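Local coordinates for protein MlnD (Bacillus methylotrophicus, PDB 5IL5) that is the dehydratase domain of a trans-AT polyketide synthase linked to macrolactin, a domain type that removes water from beta-hydroxyacyl intermediates, at residues A229-K241 and G276-F287. Numbering follows the deposited sequence.
Sequences AGENAGELPENIK and GGILMELSGLVF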
ATOM      1  N   ALA A 229      -4.183 -19.494  35.575  1.00 41.89           N
ATOM      2  CA  ALA A 229      -5.260 -18.640  36.059  1.00 42.88           C
ATOM      3  C   ALA A 229      -6.532 -19.441  36.327  1.00 43.89           C
ATOM      4  O   ALA A 229      -7.226 -19.201  37.323  1.00 45.62           O
ATOM      5  CB  ALA A 229      -5.520 -17.533  35.037  1.00 41.70           C
ATOM      6  N   GLY A 230      -6.847 -20.396  35.464  1.00 43.05           N
ATOM      7  CA  GLY A 230      -8.020 -21.235  35.677  1.00 44.14           C
ATOM      8  C   GLY A 230      -9.307 -20.428  35.654  1.00 44.88           C
ATOM      9  O   GLY A 230      -9.569 -19.676  34.709  1.00 43.83           O
ATOM     10  N   GLU A 231     -10.137 -20.587  36.693  1.00 55.88           N
ATOM     11  CA  GLU A 231     -11.363 -19.798  36.765  1.00 59.37           C
ATOM     12  C   GLU A 231     -11.044 -18.314  36.765  1.00 61.03           C
ATOM     13  O   GLU A 231     -11.833 -17.507  36.260  1.00 61.24           O
ATOM     14  CB  GLU A 231     -12.220 -20.166  37.978  1.00 61.56           C
ATOM     15  CG  GLU A 231     -12.516 -21.655  38.093  1.00 62.32           C
ATOM     16  CD  GLU A 231     -13.574 -21.970  39.140  1.00 64.93           C
ATOM     17  OE1 GLU A 231     -13.224 -22.555  40.185  1.00 66.01           O
ATOM     18  OE2 GLU A 231     -14.761 -21.630  38.906  1.00 66.27           O
ATOM     19  N   ASN A 232      -9.881 -17.942  37.302  1.00 58.83           N
ATOM     20  CA  ASN A 232      -9.469 -16.547  37.342  1.00 60.61           C
ATOM     21  C   ASN A 232      -9.147 -16.020  35.955  1.00 57.91           C
ATOM     22  O   ASN A 232      -8.799 -14.841  35.809  1.00 57.98           O
ATOM     23  CB  ASN A 232      -8.218 -16.405  38.208  1.00 63.36           C
ATOM     24  CG  ASN A 232      -8.370 -17.049  39.569  1.00 66.74           C
ATOM     25  OD1 ASN A 232      -9.479 -17.388  39.995  1.00 68.43           O
ATOM     26  ND2 ASN A 232      -7.246 -17.228  40.260  1.00 68.17           N
ATOM     27  N   ALA A 233      -9.272 -16.870  34.941  1.00 55.76           N
ATOM     28  CA  ALA A 233      -9.074 -16.441  33.572  1.00 53.19           C
ATOM     29  C   ALA A 233     -10.302 -15.679  33.110  1.00 52.91           C
ATOM     30  O   ALA A 233     -11.435 -16.139  33.290  1.00 54.11           O
ATOM     31  CB  ALA A 233      -8.827 -17.651  32.672  1.00 52.05           C
ATOM     32  N   GLY A 234     -10.074 -14.507  32.527  1.00 48.51           N
ATOM     33  CA  GLY A 234     -11.115 -13.730  31.898  1.00 47.15           C
ATOM     34  C   GLY A 234     -11.295 -14.042  30.436  1.00 45.14           C
ATOM     35  O   GLY A 234     -12.151 -13.445  29.774  1.00 45.61           O
ATOM     36  N   GLU A 235     -10.496 -14.971  29.909  1.00 47.53           N
ATOM     37  CA  GLU A 235     -10.530 -15.336  28.498  1.00 46.81           C
ATOM     38  C   GLU A 235     -10.532 -14.088  27.619  1.00 46.03           C
ATOM     39  O   GLU A 235     -11.181 -14.040  26.570  1.00 46.19           O
ATOM     40  CB  GLU A 235     -11.734 -16.233  28.191  1.00 48.42           C
ATOM     41  CG  GLU A 235     -11.419 -17.729  28.231  1.00 48.56           C
ATOM     42  CD  GLU A 235     -11.537 -18.318  29.629  1.00 49.65           C
ATOM     43  OE1 GLU A 235     -12.602 -18.147  30.263  1.00 51.30           O
ATOM     44  OE2 GLU A 235     -10.559 -18.935  30.105  1.00 49.04           O
ATOM     45  N   LEU A 236      -9.812 -13.060  28.069  1.00 43.18           N
ATOM     46  CA  LEU A 236      -9.476 -11.892  27.266  1.00 43.08           C
ATOM     47  C   LEU A 236      -8.369 -11.152  28.007  1.00 40.73           C
ATOM     48  O   LEU A 236      -8.600 -10.677  29.127  1.00 41.79           O
ATOM     49  CB  LEU A 236     -10.683 -10.978  27.056  1.00 46.57           C
ATOM     50  CG  LEU A 236     -10.357  -9.666  26.335  1.00 48.51           C
ATOM     51  CD1 LEU A 236     -11.412  -9.403  25.281  1.00 50.26           C
ATOM     52  CD2 LEU A 236     -10.257  -8.490  27.300  1.00 49.90           C
ATOM     53  N   PRO A 237      -7.164 -11.027  27.446  1.00 44.20           N
ATOM     54  CA  PRO A 237      -6.103 -10.342  28.195  1.00 44.37           C
ATOM     55  C   PRO A 237      -6.205  -8.839  28.020  1.00 44.80           C
ATOM     56  O   PRO A 237      -5.720  -8.274  27.035  1.00 44.20           O
ATOM     57  CB  PRO A 237      -4.809 -10.919  27.602  1.00 43.33           C
ATOM     58  CG  PRO A 237      -5.205 -11.642  26.338  1.00 42.59           C
ATOM     59  CD  PRO A 237      -6.685 -11.523  26.144  1.00 43.14           C
ATOM     60  N   GLU A 238      -6.821  -8.189  29.008  1.00 44.79           N
ATOM     61  CA  GLU A 238      -7.134  -6.769  28.904  1.00 45.48           C
ATOM     62  C   GLU A 238      -5.879  -5.935  28.684  1.00 45.16           C
ATOM     63  O   GLU A 238      -5.889  -4.994  27.883  1.00 45.09           O
ATOM     64  CB  GLU A 238      -7.887  -6.320  30.161  1.00 47.12           C
ATOM     65  CG  GLU A 238      -8.641  -4.994  30.032  1.00 48.13           C
ATOM     66  CD  GLU A 238      -9.712  -4.823  31.099  1.00 49.90           C
ATOM     67  OE1 GLU A 238      -9.640  -5.511  32.145  1.00 50.54           O
ATOM     68  OE2 GLU A 238     -10.629  -4.001  30.883  1.00 50.82           O
ATOM     69  N   ASN A 239      -4.789  -6.262  29.379  1.00 38.62           N
ATOM     70  CA  ASN A 239      -3.558  -5.491  29.282  1.00 38.61           C
ATOM     71  C   ASN A 239      -2.342  -6.405  29.271  1.00 37.90           C
ATOM     72  O   ASN A 239      -2.343  -7.478  29.876  1.00 37.87           O
ATOM     73  CB  ASN A 239      -3.419  -4.515  30.443  1.00 40.12           C
ATOM     74  CG  ASN A 239      -4.360  -3.341  30.331  1.00 40.98           C
ATOM     75  OD1 ASN A 239      -5.475  -3.378  30.841  1.00 41.78           O
ATOM     76  ND2 ASN A 239      -3.916  -2.286  29.660  1.00 40.98           N
ATOM     77  N   ILE A 240      -1.313  -5.977  28.541  1.00 37.48           N
ATOM     78  CA  ILE A 240       0.001  -6.613  28.580  1.00 37.17           C
ATOM     79  C   ILE A 240       1.045  -5.503  28.547  1.00 37.82           C
ATOM     80  O   ILE A 240       1.065  -4.693  27.613  1.00 37.66           O
ATOM     81  CB  ILE A 240       0.215  -7.599  27.420  1.00 35.96           C
ATOM     82  CG1 ILE A 240      -0.964  -8.579  27.383  1.00 35.51           C
ATOM     83  CG2 ILE A 240       1.543  -8.331  27.597  1.00 35.89           C
ATOM     84  CD1 ILE A 240      -0.804  -9.760  26.448  1.00 34.56           C
ATOM     85  N   LYS A 241       1.904  -5.455  29.565  1.00 46.87           N
ATOM     86  CA  LYS A 241       2.820  -4.326  29.697  1.00 47.86           C
ATOM     87  C   LYS A 241       3.929  -4.374  28.647  1.00 47.36           C
ATOM     88  O   LYS A 241       4.173  -3.382  27.953  1.00 47.61           O
ATOM     89  CB  LYS A 241       3.402  -4.278  31.115  1.00 49.29           C
ATOM     90  CG  LYS A 241       2.380  -3.879  32.191  1.00 50.35           C
ATOM     91  CD  LYS A 241       2.938  -2.818  33.152  1.00 52.25           C
ATOM     92  CE  LYS A 241       1.908  -2.341  34.185  1.00 53.59           C
ATOM     93  NZ  LYS A 241       0.847  -1.458  33.609  1.00 53.42           N
ATOM     94  N   GLY A 276      16.297 -23.545  27.593  1.00 30.43           N
ATOM     95  CA  GLY A 276      15.843 -22.472  28.451  1.00 29.88           C
ATOM     96  C   GLY A 276      16.107 -21.059  27.973  1.00 30.90           C
ATOM     97  O   GLY A 276      15.632 -20.116  28.619  1.00 30.60           O
ATOM     98  N   GLY A 277      16.885 -20.870  26.911  1.00 31.83           N
ATOM     99  CA  GLY A 277      17.236 -19.521  26.492  1.00 33.18           C
ATOM    100  C   GLY A 277      15.984 -18.769  26.052  1.00 32.30           C
ATOM    101  O   GLY A 277      15.215 -19.251  25.213  1.00 31.66           O
ATOM    102  N   ILE A 278      15.778 -17.581  26.614  1.00 32.53           N
ATOM    103  CA  ILE A 278      14.536 -16.851  26.379  1.00 31.79           C
ATOM    104  C   ILE A 278      14.523 -16.284  24.965  1.00 33.06           C
ATOM    105  O   ILE A 278      15.394 -15.492  24.585  1.00 34.95           O
ATOM    106  CB  ILE A 278      14.341 -15.745  27.424  1.00 32.02           C
ATOM    107  CG1 ILE A 278      14.222 -16.361  28.826  1.00 31.00           C
ATOM    108  CG2 ILE A 278      13.094 -14.925  27.097  1.00 31.63           C
ATOM    109  CD1 ILE A 278      14.285 -15.359  29.980  1.00 31.82           C
ATOM    110  N   LEU A 279      13.516 -16.678  24.184  1.00 32.28           N
ATOM    111  CA  LEU A 279      13.340 -16.201  22.818  1.00 33.65           C
ATOM    112  C   LEU A 279      12.338 -15.063  22.728  1.00 33.71           C
ATOM    113  O   LEU A 279      12.440 -14.231  21.821  1.00 35.44           O
ATOM    114  CB  LEU A 279      12.857 -17.344  21.912  1.00 33.30           C
ATOM    115  CG  LEU A 279      13.623 -18.668  21.964  1.00 33.19           C
ATOM    116  CD1 LEU A 279      12.912 -19.773  21.200  1.00 32.82           C
ATOM    117  CD2 LEU A 279      15.010 -18.471  21.402  1.00 35.43           C
ATOM    118  N   MET A 280      11.365 -15.028  23.635  1.00 32.11           N
ATOM    119  CA  MET A 280      10.333 -14.003  23.649  1.00 32.23           C
ATOM    120  C   MET A 280       9.766 -13.923  25.060  1.00 30.93           C
ATOM    121  O   MET A 280       9.606 -14.948  25.725  1.00 29.50           O
ATOM    122  CB  MET A 280       9.226 -14.312  22.632  1.00 32.08           C
ATOM    123  CG  MET A 280       8.098 -13.294  22.587  1.00 32.43           C
ATOM    124  SD  MET A 280       6.934 -13.627  21.245  1.00 32.90           S
ATOM    125  CE  MET A 280       6.147 -15.102  21.857  1.00 30.68           C
ATOM    126  N   GLU A 281       9.478 -12.706  25.508  1.00 32.43           N
ATOM    127  CA  GLU A 281       8.991 -12.448  26.856  1.00 31.82           C
ATOM    128  C   GLU A 281       7.686 -11.679  26.759  1.00 32.04           C
ATOM    129  O   GLU A 281       7.611 -10.683  26.033  1.00 33.47           O
ATOM    130  CB  GLU A 281      10.025 -11.644  27.669  1.00 33.13           C
ATOM    131  CG  GLU A 281       9.584 -11.277  29.081  1.00 33.08           C
ATOM    132  CD  GLU A 281      10.571 -10.368  29.788  1.00 34.88           C
ATOM    133  OE1 GLU A 281      11.533  -9.914  29.131  1.00 36.21           O
ATOM    134  OE2 GLU A 281      10.364 -10.101  30.995  1.00 35.24           O
ATOM    135  N   LEU A 282       6.668 -12.121  27.496  1.00 30.19           N
ATOM    136  CA  LEU A 282       5.466 -11.320  27.726  1.00 30.69           C
ATOM    137  C   LEU A 282       5.337 -11.055  29.216  1.00 30.83           C
ATOM    138  O   LEU A 282       5.051 -11.970  29.998  1.00 29.72           O
ATOM    139  CB  LEU A 282       4.199 -11.996  27.200  1.00 29.80           C
ATOM    140  CG  LEU A 282       3.914 -11.798  25.717  1.00 30.51           C
ATOM    141  CD1 LEU A 282       4.696 -12.807  24.909  1.00 29.97           C
ATOM    142  CD2 LEU A 282       2.417 -11.881  25.448  1.00 30.47           C
ATOM    143  N   SER A 283       5.509  -9.801  29.592  1.00 33.00           N
ATOM    144  CA  SER A 283       5.483  -9.389  30.982  1.00 33.76           C
ATOM    145  C   SER A 283       4.152  -8.726  31.321  1.00 34.55           C
ATOM    146  O   SER A 283       3.532  -8.063  30.487  1.00 35.24           O
ATOM    147  CB  SER A 283       6.637  -8.425  31.257  1.00 35.54           C
ATOM    148  OG  SER A 283       6.797  -8.202  32.647  1.00 36.45           O
ATOM    149  N   GLY A 284       3.733  -8.898  32.570  1.00 34.25           N
ATOM    150  CA  GLY A 284       2.582  -8.192  33.107  1.00 35.54           C
ATOM    151  C   GLY A 284       1.295  -8.346  32.325  1.00 35.04           C
ATOM    152  O   GLY A 284       0.560  -7.366  32.149  1.00 36.56           O
ATOM    153  N   LEU A 285       0.986  -9.559  31.874  1.00 33.19           N
ATOM    154  CA  LEU A 285      -0.335  -9.839  31.325  1.00 32.94           C
ATOM    155  C   LEU A 285      -1.366  -9.838  32.448  1.00 33.77           C
ATOM    156  O   LEU A 285      -1.187 -10.516  33.465  1.00 33.36           O
ATOM    157  CB  LEU A 285      -0.340 -11.193  30.609  1.00 31.04           C
ATOM    158  CG  LEU A 285      -1.641 -11.670  29.945  1.00 30.84           C
ATOM    159  CD1 LEU A 285      -1.359 -12.635  28.800  1.00 29.59           C
ATOM    160  CD2 LEU A 285      -2.590 -12.314  30.955  1.00 30.77           C
ATOM    161  N   VAL A 286      -2.449  -9.075  32.262  1.00 35.21           N
ATOM    162  CA  VAL A 286      -3.499  -8.933  33.265  1.00 36.54           C
ATOM    163  C   VAL A 286      -4.857  -9.107  32.595  1.00 36.81           C
ATOM    164  O   VAL A 286      -5.120  -8.508  31.547  1.00 37.34           O
ATOM    165  CB  VAL A 286      -3.424  -7.573  33.984  1.00 38.96           C
ATOM    166  CG1 VAL A 286      -4.348  -7.564  35.189  1.00 40.54           C
ATOM    167  CG2 VAL A 286      -1.992  -7.269  34.408  1.00 38.98           C
ATOM    168  N   PHE A 287      -5.719  -9.918  33.202  1.00 43.76           N
ATOM    169  CA  PHE A 287      -7.062 -10.140  32.675  1.00 44.86           C
ATOM    170  C   PHE A 287      -8.011  -9.027  33.106  1.00 50.01           C
ATOM    171  O   PHE A 287      -8.038  -8.632  34.275  1.00 50.62           O
ATOM    172  CB  PHE A 287      -7.605 -11.488  33.141  1.00 43.49           C
ATOM    173  CG  PHE A 287      -7.068 -12.652  32.376  1.00 41.24           C
ATOM    174  CD1 PHE A 287      -7.571 -12.962  31.123  1.00 40.90           C
ATOM    175  CD2 PHE A 287      -6.059 -13.440  32.901  1.00 39.78           C
ATOM    176  CE1 PHE A 287      -7.082 -14.037  30.411  1.00 39.19           C
ATOM    177  CE2 PHE A 287      -5.567 -14.516  32.193  1.00 37.98           C
ATOM    178  CZ  PHE A 287      -6.077 -14.813  30.945  1.00 37.71           C
TER
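An antiparallel strand pair of the C-terminal hotdog fold, distorted by a classic beta bulge, joins Asn239 to Val286. The pair is held by two nearly straight backbone bonds: Asn239 N gives to Val286 O (3.1 Å), and Val286 N returns the bond to Asn239 O (2.9 Å). Glu238 and Asn239 together face the single residue Val286, which defines the bulge. Farther along, where Gly284 and Leu285 form a G1 bulge against the neighbouring strand 266-272, the pairing slackens, and between these two strands Lys241 N is left with two weak bonds, to Ser283 O and Gly284 O.

On the face that carries Ile240 and Leu285, the two side chains lie alongside each other and point the same way. With CG1 beside its backbone N (chi1 -52°), Ile240 brings CD1 to Leu285 CD1 (3.8 Å) and to Leu282 CD2 (4.0 Å), while Pro237 CB meets Leu285 CG (4.0 Å). Leu96 and Phe98 of strand 92-98 also pack on Ile240.

The ring of Phe287, which follows Val286, fits into the connection 230-237, which includes a short 3-10 segment at 231-232. Ala233 CA sits over the centre of one face in a CH-pi contact, 4.2 Å from the ring centroid, with Gly234 N above the same face toward the rim; Leu236 N lies at the edge, in plane. These residues pack the connection on Phe287, and Tyr222 and Val225 add helix 215-229, an arrangement that fits the hotdog fold, in which a long helix is wrapped by an antiparallel sheet.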